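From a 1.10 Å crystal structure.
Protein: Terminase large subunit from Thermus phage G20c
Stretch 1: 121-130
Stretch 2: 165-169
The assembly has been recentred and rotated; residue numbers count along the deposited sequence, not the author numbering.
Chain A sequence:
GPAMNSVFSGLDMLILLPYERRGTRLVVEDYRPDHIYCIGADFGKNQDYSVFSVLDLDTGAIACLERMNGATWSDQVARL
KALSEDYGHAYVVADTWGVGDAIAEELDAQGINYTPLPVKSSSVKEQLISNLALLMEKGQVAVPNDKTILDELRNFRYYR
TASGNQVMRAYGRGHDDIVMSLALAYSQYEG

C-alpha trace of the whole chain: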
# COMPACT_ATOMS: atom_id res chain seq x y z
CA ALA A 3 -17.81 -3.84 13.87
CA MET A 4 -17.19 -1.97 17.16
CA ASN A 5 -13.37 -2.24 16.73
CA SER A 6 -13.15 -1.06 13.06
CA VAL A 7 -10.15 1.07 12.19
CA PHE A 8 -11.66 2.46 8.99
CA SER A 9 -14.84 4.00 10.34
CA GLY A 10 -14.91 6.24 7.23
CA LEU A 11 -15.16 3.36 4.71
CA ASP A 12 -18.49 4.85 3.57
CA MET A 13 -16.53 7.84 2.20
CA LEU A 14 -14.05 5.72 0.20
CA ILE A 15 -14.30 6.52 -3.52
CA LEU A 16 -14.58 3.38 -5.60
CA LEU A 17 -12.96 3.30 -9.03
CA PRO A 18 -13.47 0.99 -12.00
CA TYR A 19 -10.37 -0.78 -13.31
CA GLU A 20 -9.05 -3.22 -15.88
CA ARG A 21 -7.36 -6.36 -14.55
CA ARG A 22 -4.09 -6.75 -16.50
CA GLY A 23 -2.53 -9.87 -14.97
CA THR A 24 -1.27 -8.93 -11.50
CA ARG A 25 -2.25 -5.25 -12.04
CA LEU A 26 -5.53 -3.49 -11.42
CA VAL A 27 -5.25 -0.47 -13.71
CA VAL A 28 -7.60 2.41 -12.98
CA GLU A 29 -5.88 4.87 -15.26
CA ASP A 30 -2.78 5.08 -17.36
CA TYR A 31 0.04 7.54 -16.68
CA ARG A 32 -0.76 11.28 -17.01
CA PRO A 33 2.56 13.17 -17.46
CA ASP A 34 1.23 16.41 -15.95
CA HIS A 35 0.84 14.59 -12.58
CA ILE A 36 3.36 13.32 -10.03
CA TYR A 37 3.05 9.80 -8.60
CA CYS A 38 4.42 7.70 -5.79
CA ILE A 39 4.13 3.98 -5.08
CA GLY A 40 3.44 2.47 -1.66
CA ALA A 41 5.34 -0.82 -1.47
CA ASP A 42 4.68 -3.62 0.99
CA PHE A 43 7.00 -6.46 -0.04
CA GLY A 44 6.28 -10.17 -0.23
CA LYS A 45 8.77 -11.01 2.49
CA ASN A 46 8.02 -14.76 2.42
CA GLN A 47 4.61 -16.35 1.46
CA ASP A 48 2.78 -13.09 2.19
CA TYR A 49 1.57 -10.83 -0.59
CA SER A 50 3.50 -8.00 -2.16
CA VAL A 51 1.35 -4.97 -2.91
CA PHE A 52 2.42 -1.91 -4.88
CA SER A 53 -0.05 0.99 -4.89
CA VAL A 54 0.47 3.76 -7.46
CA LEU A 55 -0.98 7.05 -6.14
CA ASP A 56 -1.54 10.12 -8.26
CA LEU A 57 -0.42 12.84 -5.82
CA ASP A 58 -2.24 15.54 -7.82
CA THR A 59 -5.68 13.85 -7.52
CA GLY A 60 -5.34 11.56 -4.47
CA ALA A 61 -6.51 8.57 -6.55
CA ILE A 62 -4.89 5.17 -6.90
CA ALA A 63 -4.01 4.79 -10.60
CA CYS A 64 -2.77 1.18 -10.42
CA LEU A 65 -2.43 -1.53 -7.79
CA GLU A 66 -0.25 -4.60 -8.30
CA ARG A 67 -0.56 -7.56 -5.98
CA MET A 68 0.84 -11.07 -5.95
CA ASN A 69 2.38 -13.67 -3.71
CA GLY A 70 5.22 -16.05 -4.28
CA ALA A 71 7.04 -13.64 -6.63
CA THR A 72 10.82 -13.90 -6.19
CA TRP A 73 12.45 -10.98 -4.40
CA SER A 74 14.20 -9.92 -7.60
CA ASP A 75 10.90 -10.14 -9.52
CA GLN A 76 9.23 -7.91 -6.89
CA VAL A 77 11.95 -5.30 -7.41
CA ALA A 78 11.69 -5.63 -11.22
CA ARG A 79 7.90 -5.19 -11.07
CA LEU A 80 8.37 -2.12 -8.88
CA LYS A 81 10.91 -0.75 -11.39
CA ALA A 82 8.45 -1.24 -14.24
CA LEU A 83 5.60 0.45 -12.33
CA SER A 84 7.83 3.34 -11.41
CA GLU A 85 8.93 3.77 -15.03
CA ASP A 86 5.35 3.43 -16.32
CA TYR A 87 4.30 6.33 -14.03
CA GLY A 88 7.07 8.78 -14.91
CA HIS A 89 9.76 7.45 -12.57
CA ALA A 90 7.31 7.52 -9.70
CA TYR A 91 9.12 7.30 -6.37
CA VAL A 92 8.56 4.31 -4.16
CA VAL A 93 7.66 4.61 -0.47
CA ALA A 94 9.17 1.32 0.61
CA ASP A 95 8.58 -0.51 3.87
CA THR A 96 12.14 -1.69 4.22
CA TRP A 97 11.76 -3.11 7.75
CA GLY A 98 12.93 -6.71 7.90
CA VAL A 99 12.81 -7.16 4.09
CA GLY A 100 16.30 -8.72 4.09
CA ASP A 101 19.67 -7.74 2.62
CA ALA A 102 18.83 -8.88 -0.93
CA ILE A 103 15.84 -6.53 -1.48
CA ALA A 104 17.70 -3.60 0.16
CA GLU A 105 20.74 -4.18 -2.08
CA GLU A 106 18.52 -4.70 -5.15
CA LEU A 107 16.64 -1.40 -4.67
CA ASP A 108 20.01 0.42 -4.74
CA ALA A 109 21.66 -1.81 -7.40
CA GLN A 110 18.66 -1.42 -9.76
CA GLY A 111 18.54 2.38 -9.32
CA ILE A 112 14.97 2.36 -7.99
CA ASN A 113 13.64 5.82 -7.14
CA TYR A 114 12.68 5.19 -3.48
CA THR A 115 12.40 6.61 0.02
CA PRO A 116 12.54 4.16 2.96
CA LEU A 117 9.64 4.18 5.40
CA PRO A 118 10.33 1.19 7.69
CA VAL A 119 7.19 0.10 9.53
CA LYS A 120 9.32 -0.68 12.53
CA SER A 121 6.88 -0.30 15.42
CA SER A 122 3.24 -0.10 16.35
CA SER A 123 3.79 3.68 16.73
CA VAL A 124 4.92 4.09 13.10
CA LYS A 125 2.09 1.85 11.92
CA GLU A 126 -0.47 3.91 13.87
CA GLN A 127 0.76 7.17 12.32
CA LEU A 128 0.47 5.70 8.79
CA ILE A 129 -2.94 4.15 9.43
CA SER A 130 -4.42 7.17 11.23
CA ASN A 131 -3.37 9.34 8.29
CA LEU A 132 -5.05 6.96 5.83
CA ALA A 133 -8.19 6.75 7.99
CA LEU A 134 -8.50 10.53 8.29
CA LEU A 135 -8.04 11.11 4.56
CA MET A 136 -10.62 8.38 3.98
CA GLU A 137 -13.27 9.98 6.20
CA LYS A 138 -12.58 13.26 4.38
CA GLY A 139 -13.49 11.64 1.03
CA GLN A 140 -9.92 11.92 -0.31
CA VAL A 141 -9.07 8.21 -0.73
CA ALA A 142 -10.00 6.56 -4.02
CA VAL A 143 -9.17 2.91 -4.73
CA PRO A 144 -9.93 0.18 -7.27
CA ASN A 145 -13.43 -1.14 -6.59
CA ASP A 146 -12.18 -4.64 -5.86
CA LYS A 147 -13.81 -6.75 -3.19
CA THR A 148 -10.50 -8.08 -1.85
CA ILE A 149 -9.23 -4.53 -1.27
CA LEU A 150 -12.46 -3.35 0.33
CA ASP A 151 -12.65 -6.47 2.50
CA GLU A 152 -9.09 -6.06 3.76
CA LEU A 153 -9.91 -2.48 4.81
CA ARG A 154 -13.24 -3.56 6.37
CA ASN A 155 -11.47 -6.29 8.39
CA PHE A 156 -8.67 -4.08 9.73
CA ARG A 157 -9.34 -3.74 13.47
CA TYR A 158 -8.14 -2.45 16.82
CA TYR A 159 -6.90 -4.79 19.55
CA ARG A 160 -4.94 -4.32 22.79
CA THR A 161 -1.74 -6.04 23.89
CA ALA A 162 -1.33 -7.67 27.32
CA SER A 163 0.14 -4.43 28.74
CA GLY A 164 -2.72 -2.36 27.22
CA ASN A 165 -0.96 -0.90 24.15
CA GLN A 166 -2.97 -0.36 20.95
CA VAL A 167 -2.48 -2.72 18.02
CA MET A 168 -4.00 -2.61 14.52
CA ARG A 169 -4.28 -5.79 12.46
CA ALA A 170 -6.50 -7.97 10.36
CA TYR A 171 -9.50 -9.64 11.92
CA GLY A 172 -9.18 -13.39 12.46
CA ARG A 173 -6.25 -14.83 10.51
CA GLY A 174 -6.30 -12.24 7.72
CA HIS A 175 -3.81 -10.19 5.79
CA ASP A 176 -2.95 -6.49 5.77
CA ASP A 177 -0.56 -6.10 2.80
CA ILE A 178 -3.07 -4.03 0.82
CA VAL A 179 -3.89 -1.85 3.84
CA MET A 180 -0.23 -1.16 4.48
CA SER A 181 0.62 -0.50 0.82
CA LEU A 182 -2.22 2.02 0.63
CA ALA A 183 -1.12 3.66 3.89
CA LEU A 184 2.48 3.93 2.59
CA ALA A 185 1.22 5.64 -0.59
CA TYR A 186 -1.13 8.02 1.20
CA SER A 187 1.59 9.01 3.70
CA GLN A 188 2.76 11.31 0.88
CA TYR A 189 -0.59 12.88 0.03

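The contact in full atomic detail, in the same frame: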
# COMPACT_ATOMS: atom_id res chain seq x y z
N SER A 121 7.56 -0.24 14.13
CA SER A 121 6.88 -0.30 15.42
C SER A 121 5.40 -0.08 15.25
O SER A 121 4.94 0.41 14.21
CB SER A 121 7.42 0.78 16.36
OG SER A 121 7.04 2.06 15.91
N SER A 122 4.66 -0.40 16.30
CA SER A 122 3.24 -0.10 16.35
C SER A 122 2.99 1.40 16.26
O SER A 122 2.01 1.82 15.64
CB SER A 122 2.62 -0.69 17.62
OG SER A 122 3.20 -0.11 18.77
N SER A 123 3.90 2.22 16.81
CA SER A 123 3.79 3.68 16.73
C SER A 123 3.84 4.21 15.29
O SER A 123 3.04 5.06 14.89
CB SER A 123 4.90 4.36 17.55
OG SER A 123 4.75 5.76 17.53
N VAL A 124 4.80 3.71 14.52
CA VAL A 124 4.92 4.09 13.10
C VAL A 124 3.69 3.64 12.33
O VAL A 124 3.13 4.38 11.52
CB VAL A 124 6.20 3.49 12.47
CG1 VAL A 124 6.22 3.68 10.96
CG2 VAL A 124 7.43 4.12 13.10
N LYS A 125 3.27 2.40 12.58
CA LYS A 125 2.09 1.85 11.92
C LYS A 125 0.86 2.71 12.22
O LYS A 125 0.08 2.99 11.32
CB LYS A 125 1.85 0.41 12.37
CG LYS A 125 0.67 -0.29 11.71
CD LYS A 125 0.69 -1.78 11.98
CE LYS A 125 1.67 -2.50 11.06
NZ LYS A 125 1.76 -3.95 11.37
N GLU A 126 0.71 3.13 13.47
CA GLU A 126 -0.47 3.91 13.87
C GLU A 126 -0.50 5.28 13.20
O GLU A 126 -1.57 5.75 12.82
CB GLU A 126 -0.57 4.00 15.39
CG GLU A 126 -1.04 2.70 16.02
CD GLU A 126 -0.51 2.44 17.42
OE1 GLU A 126 -0.20 3.40 18.16
OE2 GLU A 126 -0.40 1.25 17.77
N GLN A 127 0.67 5.89 13.00
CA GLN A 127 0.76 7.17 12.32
C GLN A 127 0.34 7.05 10.84
O GLN A 127 -0.43 7.87 10.33
CB GLN A 127 2.18 7.70 12.42
CG GLN A 127 2.33 9.16 12.05
CD GLN A 127 3.59 9.77 12.62
OE1 GLN A 127 3.58 10.89 13.11
NE2 GLN A 127 4.69 9.02 12.57
N LEU A 128 0.85 6.02 10.18
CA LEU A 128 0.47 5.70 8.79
C LEU A 128 -1.02 5.41 8.65
O LEU A 128 -1.70 5.96 7.77
CB LEU A 128 1.26 4.48 8.30
CG LEU A 128 2.73 4.72 7.99
CD1 LEU A 128 3.46 3.41 7.79
CD2 LEU A 128 2.88 5.61 6.77
N ILE A 129 -1.53 4.55 9.50
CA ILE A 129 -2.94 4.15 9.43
C ILE A 129 -3.89 5.29 9.79
O ILE A 129 -4.90 5.49 9.11
CB ILE A 129 -3.21 2.91 10.31
CG1 ILE A 129 -2.46 1.69 9.75
CG2 ILE A 129 -4.71 2.66 10.44
CD1 ILE A 129 -2.92 1.18 8.40
N SER A 130 -3.59 6.03 10.85
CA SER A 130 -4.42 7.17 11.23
C SER A 130 -4.48 8.21 10.11
O SER A 130 -5.54 8.76 9.85
CB SER A 130 -3.96 7.80 12.55
OG SER A 130 -2.66 8.34 12.44
N ASN A 165 -1.35 -1.73 25.30
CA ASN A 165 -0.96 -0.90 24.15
C ASN A 165 -1.83 -1.22 22.94
O ASN A 165 -2.25 -2.36 22.76
CB ASN A 165 0.50 -1.11 23.79
CG ASN A 165 1.44 -0.83 24.95
OD1 ASN A 165 2.24 -1.68 25.34
ND2 ASN A 165 1.34 0.37 25.51
N GLN A 166 -2.09 -0.22 22.11
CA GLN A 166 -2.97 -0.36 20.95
C GLN A 166 -2.26 -1.09 19.83
O GLN A 166 -1.09 -0.82 19.55
CB GLN A 166 -3.42 1.00 20.44
CG GLN A 166 -4.60 0.95 19.47
CD GLN A 166 -4.83 2.29 18.80
OE1 GLN A 166 -5.75 3.03 19.14
NE2 GLN A 166 -3.98 2.61 17.84
N VAL A 167 -2.98 -2.00 19.18
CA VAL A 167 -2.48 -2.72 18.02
C VAL A 167 -3.55 -2.67 16.93
O VAL A 167 -4.73 -2.66 17.22
CB VAL A 167 -1.98 -4.16 18.38
CG1 VAL A 167 -2.39 -4.58 19.79
CG2 VAL A 167 -2.42 -5.22 17.39
N MET A 168 -3.11 -2.58 15.68
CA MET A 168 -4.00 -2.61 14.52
C MET A 168 -3.58 -3.80 13.67
O MET A 168 -2.41 -3.93 13.32
CB MET A 168 -3.87 -1.34 13.68
CG MET A 168 -4.21 -0.04 14.38
SD MET A 168 -3.58 1.35 13.39
CE MET A 168 -4.50 2.75 14.00
N ARG A 169 -4.54 -4.64 13.32
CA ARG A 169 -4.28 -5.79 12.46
C ARG A 169 -5.56 -6.34 11.88
O ARG A 169 -6.67 -5.97 12.28
CB ARG A 169 -3.53 -6.89 13.23
CG ARG A 169 -4.29 -7.44 14.42
CD ARG A 169 -3.80 -8.83 14.78
NE ARG A 169 -4.54 -9.40 15.90
CZ ARG A 169 -4.28 -9.17 17.18
NH1 ARG A 169 -3.29 -8.35 17.55
NH2 ARG A 169 -5.01 -9.77 18.10
O HOH W 1 1.40 -0.55 20.61
O HOH W 2 -0.96 -4.52 11.08

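The first turns of helix 122-130 pack against strand 166-169, their axes 8.8 Å apart at closest approach and inclined at 62°. No direct hydrogen bond joins the two stretches; packing of side chains and two bridging waters account for much of the contact.

The apolar part centres on Met-168, whose CA-to-CB bond points toward the helix. Its long, flexible thioether reaches Ile-129, with SD 3.4 Å from CG2 of that residue, and also meets the aliphatic part of Glu-126, where CG lies 3.9 Å from Met-168 SD. A branched isoleucine and an unbranched methionine suit this buried spot, since neither brings a polar group needing a partner.

Water carries the polar links. The serine hydroxyl of Ser-122, close to the backbone, holds one molecule 2.6 Å from OG, and this water donates to Gln-166 O at 2.7 Å. Another accepts from Lys-125 NZ at 2.8 Å and donates to Met-168 O at 2.7 Å, so the lysine's long side chain, bent at chi3 (m), brings its ammonium group to the strand backbone through a single water.

Glu-126 OE2 approaches Gln-166 O to 2.8 Å, but both are acceptors, and closeness alone makes no bond.

Within stretch 1, Ser-121 caps the helix: its OG accepts from Val-124 N at 3.1 Å, satisfying an amide that lacks a helical carbonyl partner.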